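Local coordinates for G protein alpha subunit (PDB 4FID) that binds guanine nucleotides as the alpha subunit of a heterotrimeric G protein and probably acts as a transducer in transmembrane signalling, at residues Leu63-Lys68 with Ile103-Glu108; Ala96-Glu101 with Tyr121-Val126; Ala195-Lys200 with Asn251-Glu256; Glu132-Val135 with Glu139-Ile142; Lys301-Pro306 with Met327-Ala332. One frame throughout, in Å; residues are numbered along the deposited sequence.

Interaction 1: residues Leu63-Lys68 with Ile103-Glu108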
# COMPACT_ATOMS: atom_id res chain seq x y z
N LEU A 63 -26.95 2.02 1.28
CA LEU A 63 -27.01 2.04 -0.19
C LEU A 63 -28.14 1.18 -0.78
O LEU A 63 -28.18 0.93 -1.99
CB LEU A 63 -25.66 1.67 -0.80
CG LEU A 63 -24.47 2.60 -0.51
CD1 LEU A 63 -23.14 1.94 -0.82
CD2 LEU A 63 -24.60 3.88 -1.30
N ASN A 64 -29.06 0.73 0.06
CA ASN A 64 -30.24 0.02 -0.43
C ASN A 64 -29.92 -1.15 -1.36
O ASN A 64 -30.35 -1.16 -2.52
CB ASN A 64 -31.20 0.98 -1.13
CG ASN A 64 -31.32 2.31 -0.42
OD1 ASN A 64 -31.88 2.40 0.68
ND2 ASN A 64 -30.77 3.36 -1.04
N HIS A 65 -29.16 -2.12 -0.86
CA HIS A 65 -28.99 -3.40 -1.52
C HIS A 65 -29.43 -4.49 -0.54
O HIS A 65 -28.62 -5.02 0.22
CB HIS A 65 -27.53 -3.65 -1.89
CG HIS A 65 -26.92 -2.56 -2.71
ND1 HIS A 65 -27.27 -2.32 -4.01
CD2 HIS A 65 -25.96 -1.65 -2.40
CE1 HIS A 65 -26.56 -1.30 -4.48
NE2 HIS A 65 -25.76 -0.88 -3.52
N PRO A 66 -30.72 -4.82 -0.54
CA PRO A 66 -31.20 -5.78 0.46
C PRO A 66 -30.42 -7.10 0.50
O PRO A 66 -29.88 -7.58 -0.52
CB PRO A 66 -32.66 -6.00 0.06
CG PRO A 66 -33.04 -4.72 -0.57
CD PRO A 66 -31.82 -4.30 -1.36
N MSE A 67 -30.37 -7.68 1.69
CA MSE A 67 -29.70 -8.94 1.95
C MSE A 67 -30.68 -10.10 1.99
O MSE A 67 -31.78 -9.97 2.54
CB MSE A 67 -29.01 -8.87 3.30
CG MSE A 67 -27.54 -8.49 3.27
SE MSE A 67 -26.86 -8.45 5.10
CE MSE A 67 -26.89 -6.54 5.32
N LYS A 68 -30.29 -11.23 1.42
CA LYS A 68 -31.03 -12.46 1.60
C LYS A 68 -30.63 -13.07 2.93
O LYS A 68 -31.47 -13.38 3.76
CB LYS A 68 -30.73 -13.45 0.47
CG LYS A 68 -31.76 -13.48 -0.64
CD LYS A 68 -31.23 -14.21 -1.87
CE LYS A 68 -30.85 -15.66 -1.55
NZ LYS A 68 -29.91 -16.24 -2.56
N ILE A 103 -24.55 -7.91 -0.46
CA ILE A 103 -23.22 -7.61 0.01
C ILE A 103 -22.28 -7.43 -1.20
O ILE A 103 -21.49 -6.47 -1.27
CB ILE A 103 -22.74 -8.74 0.94
CG1 ILE A 103 -23.53 -8.69 2.24
CG2 ILE A 103 -21.26 -8.58 1.29
CD1 ILE A 103 -23.18 -7.47 3.12
N GLN A 104 -22.39 -8.34 -2.16
CA GLN A 104 -21.60 -8.24 -3.37
C GLN A 104 -21.87 -6.91 -4.11
O GLN A 104 -20.93 -6.22 -4.53
CB GLN A 104 -21.87 -9.45 -4.26
CG GLN A 104 -20.69 -9.87 -5.11
CD GLN A 104 -19.43 -10.09 -4.29
OE1 GLN A 104 -19.48 -10.53 -3.14
NE2 GLN A 104 -18.28 -9.80 -4.89
N ALA A 105 -23.14 -6.55 -4.25
CA ALA A 105 -23.52 -5.26 -4.84
C ALA A 105 -22.91 -4.07 -4.08
O ALA A 105 -22.52 -3.05 -4.68
CB ALA A 105 -25.04 -5.14 -4.89
N THR A 106 -22.85 -4.19 -2.76
CA THR A 106 -22.33 -3.14 -1.91
C THR A 106 -20.81 -3.06 -2.04
O THR A 106 -20.22 -1.97 -2.02
CB THR A 106 -22.69 -3.41 -0.44
OG1 THR A 106 -24.12 -3.39 -0.29
CG2 THR A 106 -22.06 -2.37 0.49
N TYR A 107 -20.18 -4.23 -2.20
CA TYR A 107 -18.74 -4.29 -2.37
C TYR A 107 -18.32 -3.58 -3.66
O TYR A 107 -17.31 -2.89 -3.68
CB TYR A 107 -18.24 -5.74 -2.36
CG TYR A 107 -16.77 -5.89 -2.68
CD1 TYR A 107 -15.79 -5.74 -1.70
CD2 TYR A 107 -16.35 -6.19 -3.98
CE1 TYR A 107 -14.45 -5.87 -2.00
CE2 TYR A 107 -15.02 -6.34 -4.28
CZ TYR A 107 -14.07 -6.18 -3.30
OH TYR A 107 -12.73 -6.32 -3.60
N GLU A 108 -19.11 -3.75 -4.72
CA GLU A 108 -18.85 -3.10 -6.00
C GLU A 108 -19.00 -1.57 -5.94
O GLU A 108 -18.48 -0.86 -6.80
CB GLU A 108 -19.74 -3.68 -7.10
CG GLU A 108 -19.56 -5.17 -7.30
CD GLU A 108 -18.09 -5.58 -7.46
OE1 GLU A 108 -17.76 -6.76 -7.21
OE2 GLU A 108 -17.27 -4.71 -7.82
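His65 lays its imidazole against the flank of helix 101-108 in a CH-pi contact: Ala105 CB sits 4.0 Å from the ring centroid, over one face and 24° off the normal. The opposite face carries Leu63 O from the same loop, so the ring is sandwiched between a methyl group and a backbone carbonyl. This placement follows from chi1 of -54°, which sets CG beside the backbone N and anti to the carbonyl carbon.

The polar neighbour is Thr106. Its OG1 lies obliquely 3.3 Å from His65 CD2, a carbon, while its hydrogen bond goes back along the helix to Gly102 O.

Apolar packing supplies the rest. Met67, a selenomethionine, rests CG on Ile103 CG1 at 4.1 Å, the two side chains crossing at a slant, and Met67 also touches Ile57 and Ser60 of helix 42-62 and Leu97 of helix 90-99.

No hydrogen bond spans the two segments. The turn that brings His65 here is a Schellman motif closing helix 42-62, with Asn64 at positive phi as its C-prime residue, His65 N bonded to Ser60 O and Asn64 N to Ala61 O; it leads into a connecting loop of the all-helical domain of G-alpha subunits.

Interaction 2: residues Ala96-Glu101 with Tyr121-Val126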
# COMPACT_ATOMS: atom_id res chain seq x y z
N ALA A 96 -21.35 -17.11 3.82
CA ALA A 96 -22.68 -16.80 3.30
C ALA A 96 -22.82 -15.31 2.98
O ALA A 96 -23.29 -14.94 1.91
CB ALA A 96 -23.76 -17.23 4.30
N LEU A 97 -22.40 -14.46 3.91
CA LEU A 97 -22.45 -13.03 3.69
C LEU A 97 -21.71 -12.62 2.41
O LEU A 97 -22.26 -11.91 1.57
CB LEU A 97 -21.89 -12.27 4.89
CG LEU A 97 -22.83 -12.15 6.10
CD1 LEU A 97 -22.07 -11.70 7.36
CD2 LEU A 97 -24.00 -11.21 5.79
N TRP A 98 -20.49 -13.10 2.25
CA TRP A 98 -19.66 -12.71 1.11
C TRP A 98 -20.25 -13.22 -0.20
O TRP A 98 -19.99 -12.67 -1.26
CB TRP A 98 -18.23 -13.21 1.33
CG TRP A 98 -17.23 -12.87 0.26
CD1 TRP A 98 -16.41 -13.74 -0.41
CD2 TRP A 98 -16.93 -11.57 -0.25
NE1 TRP A 98 -15.63 -13.06 -1.31
CE2 TRP A 98 -15.93 -11.72 -1.23
CE3 TRP A 98 -17.40 -10.29 0.03
CZ2 TRP A 98 -15.39 -10.64 -1.93
CZ3 TRP A 98 -16.86 -9.22 -0.67
CH2 TRP A 98 -15.87 -9.40 -1.64
N ALA A 99 -21.07 -14.26 -0.13
CA ALA A 99 -21.73 -14.80 -1.32
C ALA A 99 -23.14 -14.22 -1.54
O ALA A 99 -23.78 -14.48 -2.56
CB ALA A 99 -21.78 -16.31 -1.26
N ASP A 100 -23.60 -13.42 -0.59
CA ASP A 100 -24.93 -12.84 -0.68
C ASP A 100 -24.98 -11.73 -1.72
O ASP A 100 -24.07 -10.92 -1.80
CB ASP A 100 -25.34 -12.32 0.70
CG ASP A 100 -26.70 -11.68 0.69
OD1 ASP A 100 -27.70 -12.45 0.62
OD2 ASP A 100 -26.77 -10.43 0.75
N GLU A 101 -26.05 -11.69 -2.50
CA GLU A 101 -26.19 -10.73 -3.59
C GLU A 101 -26.05 -9.28 -3.16
O GLU A 101 -25.41 -8.49 -3.84
CB GLU A 101 -27.53 -10.95 -4.29
CG GLU A 101 -27.85 -12.43 -4.51
CD GLU A 101 -29.05 -12.66 -5.44
OE1 GLU A 101 -29.95 -11.78 -5.52
OE2 GLU A 101 -29.08 -13.74 -6.08
N TYR A 121 -9.43 -10.27 0.52
CA TYR A 121 -8.45 -11.28 0.91
C TYR A 121 -8.85 -11.93 2.22
O TYR A 121 -8.84 -13.14 2.34
CB TYR A 121 -7.03 -10.70 0.99
CG TYR A 121 -5.96 -11.67 1.47
CD1 TYR A 121 -5.18 -12.37 0.55
CD2 TYR A 121 -5.71 -11.86 2.83
CE1 TYR A 121 -4.18 -13.25 0.98
CE2 TYR A 121 -4.72 -12.73 3.27
CZ TYR A 121 -3.96 -13.43 2.34
OH TYR A 121 -2.96 -14.29 2.75
N LEU A 122 -9.21 -11.12 3.21
CA LEU A 122 -9.61 -11.67 4.51
C LEU A 122 -10.77 -12.65 4.36
O LEU A 122 -10.70 -13.75 4.87
CB LEU A 122 -9.91 -10.57 5.54
CG LEU A 122 -8.64 -9.80 5.93
CD1 LEU A 122 -8.87 -8.62 6.93
CD2 LEU A 122 -7.63 -10.77 6.45
N PHE A 123 -11.82 -12.26 3.64
CA PHE A 123 -12.97 -13.14 3.42
C PHE A 123 -12.61 -14.45 2.71
O PHE A 123 -13.04 -15.53 3.13
CB PHE A 123 -14.06 -12.38 2.64
CG PHE A 123 -14.47 -11.09 3.31
CD1 PHE A 123 -14.31 -10.93 4.69
CD2 PHE A 123 -14.98 -10.03 2.57
CE1 PHE A 123 -14.66 -9.75 5.31
CE2 PHE A 123 -15.34 -8.84 3.20
CZ PHE A 123 -15.19 -8.70 4.56
N GLU A 124 -11.83 -14.37 1.65
CA GLU A 124 -11.45 -15.58 0.94
C GLU A 124 -10.58 -16.52 1.76
O GLU A 124 -10.38 -17.67 1.39
CB GLU A 124 -10.77 -15.23 -0.38
CG GLU A 124 -11.74 -14.59 -1.36
CD GLU A 124 -11.06 -13.99 -2.57
OE1 GLU A 124 -9.81 -14.01 -2.67
OE2 GLU A 124 -11.79 -13.47 -3.44
N ASN A 125 -10.08 -16.02 2.89
CA ASN A 125 -9.15 -16.78 3.71
C ASN A 125 -9.70 -17.08 5.09
O ASN A 125 -8.96 -17.54 5.97
CB ASN A 125 -7.80 -16.05 3.82
CG ASN A 125 -6.91 -16.29 2.61
OD1 ASN A 125 -6.17 -17.26 2.57
ND2 ASN A 125 -6.98 -15.40 1.62
N VAL A 126 -11.01 -16.85 5.26
CA VAL A 126 -11.66 -16.96 6.57
C VAL A 126 -11.62 -18.36 7.21
O VAL A 126 -11.42 -18.48 8.42
CB VAL A 126 -13.10 -16.41 6.55
CG1 VAL A 126 -14.06 -17.41 5.91
CG2 VAL A 126 -13.54 -16.09 7.96
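Trp98 offers one face of its indole to Phe123, which covers it with two different parts. Phe123 CB stands over the five-membered ring, 4.0 Å from its centroid and only 9° off the normal, a CH-pi contact. Farther along the indole, Phe123 CD2 comes to 3.5 Å from Trp98 CE3, toward the rim of the same face. The phenyl ring is tilted against the six-membered ring, with centroids 5.2 Å apart and planes at 54°, so the pair is neither stacked nor edge-to-face. Trp98 does form an edge-to-face pair with Tyr107 of helix 101-108. Near the pyrrole nitrogen, Glu124 CG approaches Trp98 NE1 obliquely at 4.2 Å, its aliphatic part doing the touching.

Trp98 gets its reach from its first torsion, which turns CG away from the backbone N and lets the indole extend across to the other helix.

A second flat group lies within 121-126. Asn125 ND2 sits over the centre of one face of the Tyr121 ring and donates to Tyr121 O at 3.0 Å in a nearly straight bond (165°), the acceptor lying in the amide plane. Tyr121 also stacks on His143, a GDP-binding residue, which relates this helix end to the nucleotide site.

Within the all-helical domain the contact joins the C-terminal ends of helices 90-99 and 119-124. Helix 42-62 lies alongside both: its Met53 touches Leu97 and Phe123, and its Leu56 packs on Phe123 as well.

Interaction 3: residues Ala195-Lys200 with Asn251-Glu256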
# COMPACT_ATOMS: atom_id res chain seq x y z
N ALA A 195 -4.51 4.70 -6.67
CA ALA A 195 -5.95 4.58 -6.53
C ALA A 195 -6.59 5.69 -5.68
O ALA A 195 -7.80 5.70 -5.47
CB ALA A 195 -6.33 3.20 -6.03
N GLU A 196 -5.78 6.64 -5.21
CA GLU A 196 -6.27 7.72 -4.36
C GLU A 196 -6.62 8.97 -5.14
O GLU A 196 -6.94 10.00 -4.54
CB GLU A 196 -5.23 8.07 -3.27
CG GLU A 196 -4.02 8.85 -3.80
CD GLU A 196 -3.00 9.27 -2.72
OE1 GLU A 196 -3.00 8.72 -1.59
OE2 GLU A 196 -2.17 10.15 -3.03
N TYR A 197 -6.58 8.91 -6.47
CA TYR A 197 -6.86 10.10 -7.29
C TYR A 197 -8.22 10.75 -7.03
O TYR A 197 -8.40 11.92 -7.32
CB TYR A 197 -6.71 9.79 -8.79
CG TYR A 197 -7.73 8.81 -9.29
CD1 TYR A 197 -8.97 9.24 -9.75
CD2 TYR A 197 -7.46 7.45 -9.31
CE1 TYR A 197 -9.92 8.34 -10.21
CE2 TYR A 197 -8.39 6.54 -9.77
CZ TYR A 197 -9.61 6.99 -10.22
OH TYR A 197 -10.52 6.09 -10.68
N ASP A 198 -9.17 10.02 -6.46
CA ASP A 198 -10.51 10.57 -6.24
C ASP A 198 -10.87 10.81 -4.78
O ASP A 198 -12.04 11.02 -4.49
CB ASP A 198 -11.57 9.64 -6.83
CG ASP A 198 -11.73 8.38 -6.02
OD1 ASP A 198 -12.85 7.83 -5.98
OD2 ASP A 198 -10.72 7.93 -5.43
N MSE A 199 -9.91 10.76 -3.87
CA MSE A 199 -10.22 10.86 -2.46
C MSE A 199 -9.96 12.24 -1.83
O MSE A 199 -8.90 12.82 -2.02
CB MSE A 199 -9.49 9.77 -1.69
CG MSE A 199 -9.77 8.38 -2.24
SE MSE A 199 -8.89 6.92 -1.29
CE MSE A 199 -9.52 7.32 0.52
N LYS A 200 -10.94 12.74 -1.08
CA LYS A 200 -10.86 14.08 -0.48
C LYS A 200 -10.30 14.02 0.94
O LYS A 200 -9.89 12.96 1.40
CB LYS A 200 -12.21 14.79 -0.52
CG LYS A 200 -12.71 15.06 -1.94
CD LYS A 200 -11.77 15.98 -2.75
CE LYS A 200 -12.03 15.86 -4.27
NZ LYS A 200 -11.46 16.95 -5.13
N ASN A 251 -11.69 11.19 -15.92
CA ASN A 251 -12.13 12.52 -16.35
C ASN A 251 -13.29 13.05 -15.55
O ASN A 251 -13.78 14.14 -15.83
CB ASN A 251 -12.43 12.59 -17.84
CG ASN A 251 -13.63 11.73 -18.25
OD1 ASN A 251 -14.40 11.25 -17.42
ND2 ASN A 251 -13.77 11.53 -19.56
N THR A 252 -13.73 12.30 -14.54
CA THR A 252 -14.69 12.83 -13.58
C THR A 252 -13.94 13.62 -12.49
O THR A 252 -14.54 14.30 -11.67
CB THR A 252 -15.58 11.73 -12.94
OG1 THR A 252 -14.76 10.83 -12.19
CG2 THR A 252 -16.33 10.94 -14.01
N ILE A 253 -12.62 13.51 -12.50
CA ILE A 253 -11.80 14.16 -11.52
C ILE A 253 -10.94 15.21 -12.20
O ILE A 253 -10.76 16.30 -11.68
CB ILE A 253 -10.90 13.13 -10.80
CG1 ILE A 253 -11.76 12.01 -10.20
CG2 ILE A 253 -10.04 13.82 -9.73
CD1 ILE A 253 -12.67 12.45 -9.01
N PHE A 254 -10.40 14.86 -13.36
CA PHE A 254 -9.71 15.79 -14.26
C PHE A 254 -10.42 15.84 -15.62
O PHE A 254 -10.06 15.10 -16.53
CB PHE A 254 -8.27 15.35 -14.49
CG PHE A 254 -7.39 15.53 -13.31
CD1 PHE A 254 -7.15 14.45 -12.43
CD2 PHE A 254 -6.80 16.76 -13.05
CE1 PHE A 254 -6.34 14.62 -11.31
CE2 PHE A 254 -5.98 16.93 -11.94
CZ PHE A 254 -5.76 15.86 -11.07
N PRO A 255 -11.41 16.73 -15.76
CA PRO A 255 -12.15 16.81 -17.03
C PRO A 255 -11.25 17.10 -18.23
O PRO A 255 -11.60 16.77 -19.36
CB PRO A 255 -13.15 17.94 -16.79
CG PRO A 255 -13.30 18.01 -15.27
CD PRO A 255 -11.92 17.68 -14.75
N GLU A 256 -10.08 17.68 -17.97
CA GLU A 256 -9.08 17.99 -19.00
C GLU A 256 -8.25 16.76 -19.37
O GLU A 256 -7.06 16.88 -19.69
CB GLU A 256 -8.12 19.07 -18.49
CG GLU A 256 -7.70 20.12 -19.52
CD GLU A 256 -8.87 21.01 -19.99
OE1 GLU A 256 -10.04 20.70 -19.67
OE2 GLU A 256 -8.60 22.01 -20.69
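Tyr197 and Asp198 occupy the middle of a type I beta turn, Glu196 to Met199, closed by Met199 N to Glu196 O, and the turn abuts the end of a 3-10 turn and the loop that follows it, with the CA atoms of Asp198 and Ile253 6.5 Å apart and no hydrogen bond across. Both pieces are connections of the Ras-like domain: one follows strand 187-193, the other follows helix 238-247.

Ile253 does nearly all the touching from its side, and its three carbons beyond CB meet three different targets. CG1 lies at the edge of the Tyr197 ring, near its plane, 4.0 Å from CD1; the two side chains cross at about a right angle. CG2 is directed at the backbone, 3.5 Å from Tyr197 O.

The polar end of Tyr197 is engaged at the exit of the neighbouring helix, where its OH bonds Val248 O. Phe241 adds a second ring beside Tyr197, its plane at about 90°. Lys244 forms a salt bridge with Asp198 OD2, and its NZ also bonds Ala195 O.

Asp198 meets Ile253 through its methylene, CB to CD1 at 3.7 Å, while OD2 is held by Lys244.

Interaction 4: residues Glu132-Val135 with Glu139-Ile142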
# COMPACT_ATOMS: atom_id res chain seq x y z
N GLU A 132 -8.60 -22.43 15.34
CA GLU A 132 -8.19 -22.17 16.71
C GLU A 132 -6.67 -22.02 16.85
O GLU A 132 -6.20 -21.21 17.65
CB GLU A 132 -8.75 -23.23 17.68
CG GLU A 132 -8.25 -24.65 17.46
CD GLU A 132 -8.48 -25.54 18.68
OE1 GLU A 132 -8.85 -25.00 19.74
OE2 GLU A 132 -8.28 -26.78 18.56
N ASP A 133 -5.91 -22.77 16.07
CA ASP A 133 -4.46 -22.75 16.18
C ASP A 133 -3.79 -21.86 15.14
O ASP A 133 -2.56 -21.87 15.00
CB ASP A 133 -3.89 -24.16 16.07
CG ASP A 133 -4.14 -24.77 14.70
OD1 ASP A 133 -5.32 -24.85 14.28
OD2 ASP A 133 -3.15 -25.19 14.04
N TYR A 134 -4.60 -21.11 14.41
CA TYR A 134 -4.15 -20.28 13.29
C TYR A 134 -2.99 -19.36 13.64
O TYR A 134 -3.07 -18.57 14.57
CB TYR A 134 -5.33 -19.46 12.72
CG TYR A 134 -4.93 -18.23 11.93
CD1 TYR A 134 -4.28 -18.34 10.71
CD2 TYR A 134 -5.21 -16.94 12.41
CE1 TYR A 134 -3.90 -17.23 9.99
CE2 TYR A 134 -4.84 -15.79 11.69
CZ TYR A 134 -4.18 -15.96 10.48
OH TYR A 134 -3.79 -14.89 9.72
N VAL A 135 -1.90 -19.48 12.88
CA VAL A 135 -0.80 -18.53 12.96
C VAL A 135 -0.66 -17.88 11.58
O VAL A 135 -0.62 -18.58 10.56
CB VAL A 135 0.53 -19.19 13.48
CG1 VAL A 135 0.81 -20.51 12.80
CG2 VAL A 135 1.72 -18.27 13.32
N GLU A 139 2.18 -14.17 3.85
CA GLU A 139 1.28 -13.61 2.85
C GLU A 139 0.16 -12.80 3.56
O GLU A 139 -0.22 -11.72 3.12
CB GLU A 139 0.76 -14.70 1.90
CG GLU A 139 0.14 -14.22 0.60
CD GLU A 139 1.14 -13.49 -0.29
OE1 GLU A 139 2.26 -14.01 -0.48
OE2 GLU A 139 0.81 -12.39 -0.80
N ASP A 140 -0.34 -13.32 4.67
CA ASP A 140 -1.29 -12.55 5.48
C ASP A 140 -0.69 -11.20 5.87
O ASP A 140 -1.36 -10.19 5.79
CB ASP A 140 -1.70 -13.34 6.74
CG ASP A 140 -2.43 -14.65 6.40
OD1 ASP A 140 -2.91 -14.75 5.26
OD2 ASP A 140 -2.52 -15.56 7.27
N LEU A 141 0.57 -11.19 6.30
CA LEU A 141 1.18 -9.94 6.74
C LEU A 141 1.30 -8.94 5.59
O LEU A 141 1.22 -7.72 5.82
CB LEU A 141 2.57 -10.18 7.34
CG LEU A 141 2.76 -10.32 8.85
CD1 LEU A 141 1.76 -11.30 9.46
CD2 LEU A 141 4.22 -10.75 9.16
N ILE A 142 1.51 -9.44 4.37
CA ILE A 142 1.58 -8.59 3.19
C ILE A 142 0.24 -7.89 2.97
O ILE A 142 0.20 -6.69 2.67
CB ILE A 142 1.90 -9.40 1.90
CG1 ILE A 142 3.36 -9.89 1.89
CG2 ILE A 142 1.53 -8.58 0.62
CD1 ILE A 142 4.34 -8.78 2.02
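Tyr134 reaches Asp140 with the far end of its side chain. From CB, chi1 of 159° sends CG anti to the backbone N, and the ring runs across toward helix 138-143 past Ile45 of helix 42-62, which touches both Tyr134 and Asp140. Contact starts at CE1, 3.5 Å from Asp140 OD2, continues at CZ, 3.6 Å from the same oxygen, and culminates at OH, which donates a hydrogen bond to Asp140 OD2 at 2.8 Å. Behind that oxygen, Asp140 CG is 3.6 Å from Tyr134 OH, and Asp140 CB stays 4.0 Å from it.

The oxygen lies at the ring's edge, near its plane, whereas the hydroxyl meets the carboxylate from above, 49° out of the carboxylate plane; ring and carboxylate planes are 53° apart. The two side chains come from opposite directions, Tyr134 from the loop and Asp140 from the helix.

This is the closing stretch of the all-helical domain, where a loop turns back onto the short helix 138-143 beside the nucleotide. Ile142 of that helix belongs to the GDP pocket, its backbone O bonded to the ribose O2'.

The buried carboxylate is well supplied with partners, and both of its oxygens are gripped. Asp140 OD2, besides taking the tyrosine hydroxyl, forms a salt bridge with Arg128 NH1, and OD1 is hydrogen-bonded to Tyr121 OH, so the cationic and hydroxyl neighbours would favour the charged form.

Interaction 5: residues Lys301-Pro306 with Met327-Ala332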
# COMPACT_ATOMS: atom_id res chain seq x y z
N LYS A 301 17.01 14.17 -12.44
CA LYS A 301 16.22 13.18 -13.15
C LYS A 301 15.53 12.25 -12.16
O LYS A 301 16.13 11.82 -11.18
CB LYS A 301 17.12 12.38 -14.10
CG LYS A 301 16.40 11.28 -14.87
CD LYS A 301 17.37 10.45 -15.73
CE LYS A 301 17.87 11.23 -16.93
NZ LYS A 301 18.85 10.45 -17.73
N VAL A 302 14.26 11.95 -12.42
CA VAL A 302 13.45 11.11 -11.54
C VAL A 302 13.08 9.80 -12.25
O VAL A 302 12.55 9.80 -13.37
CB VAL A 302 12.16 11.85 -11.13
CG1 VAL A 302 11.25 10.94 -10.35
CG2 VAL A 302 12.50 13.07 -10.31
N TYR A 303 13.36 8.68 -11.60
CA TYR A 303 13.04 7.37 -12.17
C TYR A 303 11.69 6.89 -11.65
O TYR A 303 11.41 6.98 -10.46
CB TYR A 303 14.16 6.38 -11.87
CG TYR A 303 15.50 6.81 -12.41
CD1 TYR A 303 16.30 7.71 -11.69
CD2 TYR A 303 15.98 6.34 -13.63
CE1 TYR A 303 17.54 8.12 -12.18
CE2 TYR A 303 17.22 6.74 -14.12
CZ TYR A 303 17.99 7.63 -13.39
OH TYR A 303 19.21 8.04 -13.87
N THR A 304 10.83 6.40 -12.55
CA THR A 304 9.48 6.02 -12.17
C THR A 304 9.19 4.59 -12.56
O THR A 304 9.73 4.08 -13.54
CB THR A 304 8.38 6.93 -12.81
OG1 THR A 304 8.43 6.81 -14.23
CG2 THR A 304 8.56 8.39 -12.43
N ASN A 305 8.33 3.94 -11.78
CA ASN A 305 7.82 2.64 -12.16
C ASN A 305 6.53 2.37 -11.44
O ASN A 305 6.40 2.66 -10.26
CB ASN A 305 8.82 1.54 -11.85
CG ASN A 305 8.84 0.44 -12.92
OD1 ASN A 305 8.00 -0.45 -12.92
ND2 ASN A 305 9.82 0.49 -13.81
N PRO A 306 5.55 1.82 -12.16
CA PRO A 306 4.35 1.45 -11.41
C PRO A 306 4.62 0.14 -10.68
O PRO A 306 5.49 -0.65 -11.08
CB PRO A 306 3.29 1.28 -12.50
CG PRO A 306 4.03 1.40 -13.85
CD PRO A 306 5.50 1.36 -13.56
N MSE A 327 23.12 1.81 -8.64
CA MSE A 327 24.55 1.55 -8.90
C MSE A 327 25.11 2.45 -10.00
O MSE A 327 26.21 3.01 -9.84
CB MSE A 327 24.80 0.10 -9.31
CG MSE A 327 24.18 -0.94 -8.39
SE MSE A 327 25.31 -1.58 -6.95
CE MSE A 327 26.21 0.10 -6.46
N LYS A 328 24.38 2.57 -11.11
CA LYS A 328 24.87 3.36 -12.23
C LYS A 328 25.08 4.78 -11.73
O LYS A 328 26.15 5.38 -11.88
CB LYS A 328 23.90 3.36 -13.40
CG LYS A 328 24.10 4.59 -14.33
CD LYS A 328 23.06 4.73 -15.44
CE LYS A 328 23.37 5.90 -16.39
NZ LYS A 328 23.23 7.26 -15.76
N ASN A 329 24.03 5.31 -11.11
CA ASN A 329 24.08 6.65 -10.58
C ASN A 329 25.25 6.89 -9.64
O ASN A 329 25.95 7.89 -9.78
CB ASN A 329 22.76 7.01 -9.92
CG ASN A 329 22.08 8.19 -10.59
OD1 ASN A 329 21.45 8.04 -11.65
ND2 ASN A 329 22.24 9.38 -10.01
N MSE A 330 25.46 5.99 -8.68
CA MSE A 330 26.52 6.20 -7.70
C MSE A 330 27.88 6.24 -8.38
O MSE A 330 28.73 7.08 -8.05
CB MSE A 330 26.51 5.11 -6.63
CG MSE A 330 25.49 5.31 -5.53
SE MSE A 330 25.24 3.63 -4.56
CE MSE A 330 26.61 3.77 -3.19
N ALA A 331 28.09 5.34 -9.33
CA ALA A 331 29.33 5.32 -10.07
C ALA A 331 29.59 6.68 -10.71
O ALA A 331 30.68 7.27 -10.54
CB ALA A 331 29.31 4.22 -11.12
N ALA A 332 28.59 7.21 -11.41
CA ALA A 332 28.70 8.53 -12.03
C ALA A 332 28.83 9.70 -11.04
O ALA A 332 29.06 10.83 -11.45
CB ALA A 332 27.54 8.76 -12.99
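Tyr303 and Asn329 make the single close meeting between strand 301-307 and the end of helix 312-332, through the phenol oxygen and the amide oxygen. Tyr303 OH is 3.2 Å from Asn329 OD1, and the same amide oxygen is 3.9 Å from both CE1 and CZ of Tyr303, approaching the ring obliquely. The amide plane stands almost perpendicular to the ring, at 89°. On the strand, Tyr303 CB points toward the helix, and chi1 of -59° puts CG beside the backbone N.

The packed part is round the buried Tyr303 side chain, which touches Val230 and Leu232 of one adjacent strand and Glu281 of the other, while Lys301 CG covers the rim of one face from 4.2 Å above its plane. Asn329 also touches Val230, so this valine touches both partners.

Away from this point the interface thins out. Lys328 is exposed, with its NZ 5.8 Å from Lys301 NZ, and Ala331 and Ala332 are on the solvent side of the helix. Only 77 Å² is buried in all.

In the Ras-like domain, strand 301-307 lies between parallel strands 230-236 and 279-282. Helix 312-332, the C-terminal helix that engages receptors in other G-alpha subunits, packs over this sheet and reaches across to strand 6-12, where Met327 and Met330 meet Ile6.

Along the chain, interaction 1 opens first, closing a loop from the end of helix 42-62 to helix 101-108. Interaction 2 starts inside it and ends beyond it, at 121-126, so the two cross; they also touch, Lys68 N lying 3.0 Å from Asp100 OD1. Interaction 4 is a short local closure between 132-135 and 139-142, joined to interaction 2 by Tyr121 OH and Asp140 OD1. All three lie in the all-helical domain, and interaction 4 reaches the GDP pocket. Interactions 3 and 5 follow in series in the Ras-like domain: one pairs two loops beside helix 238-247, the other links the sheet to the C-terminal helix. Neither touches the other contacts.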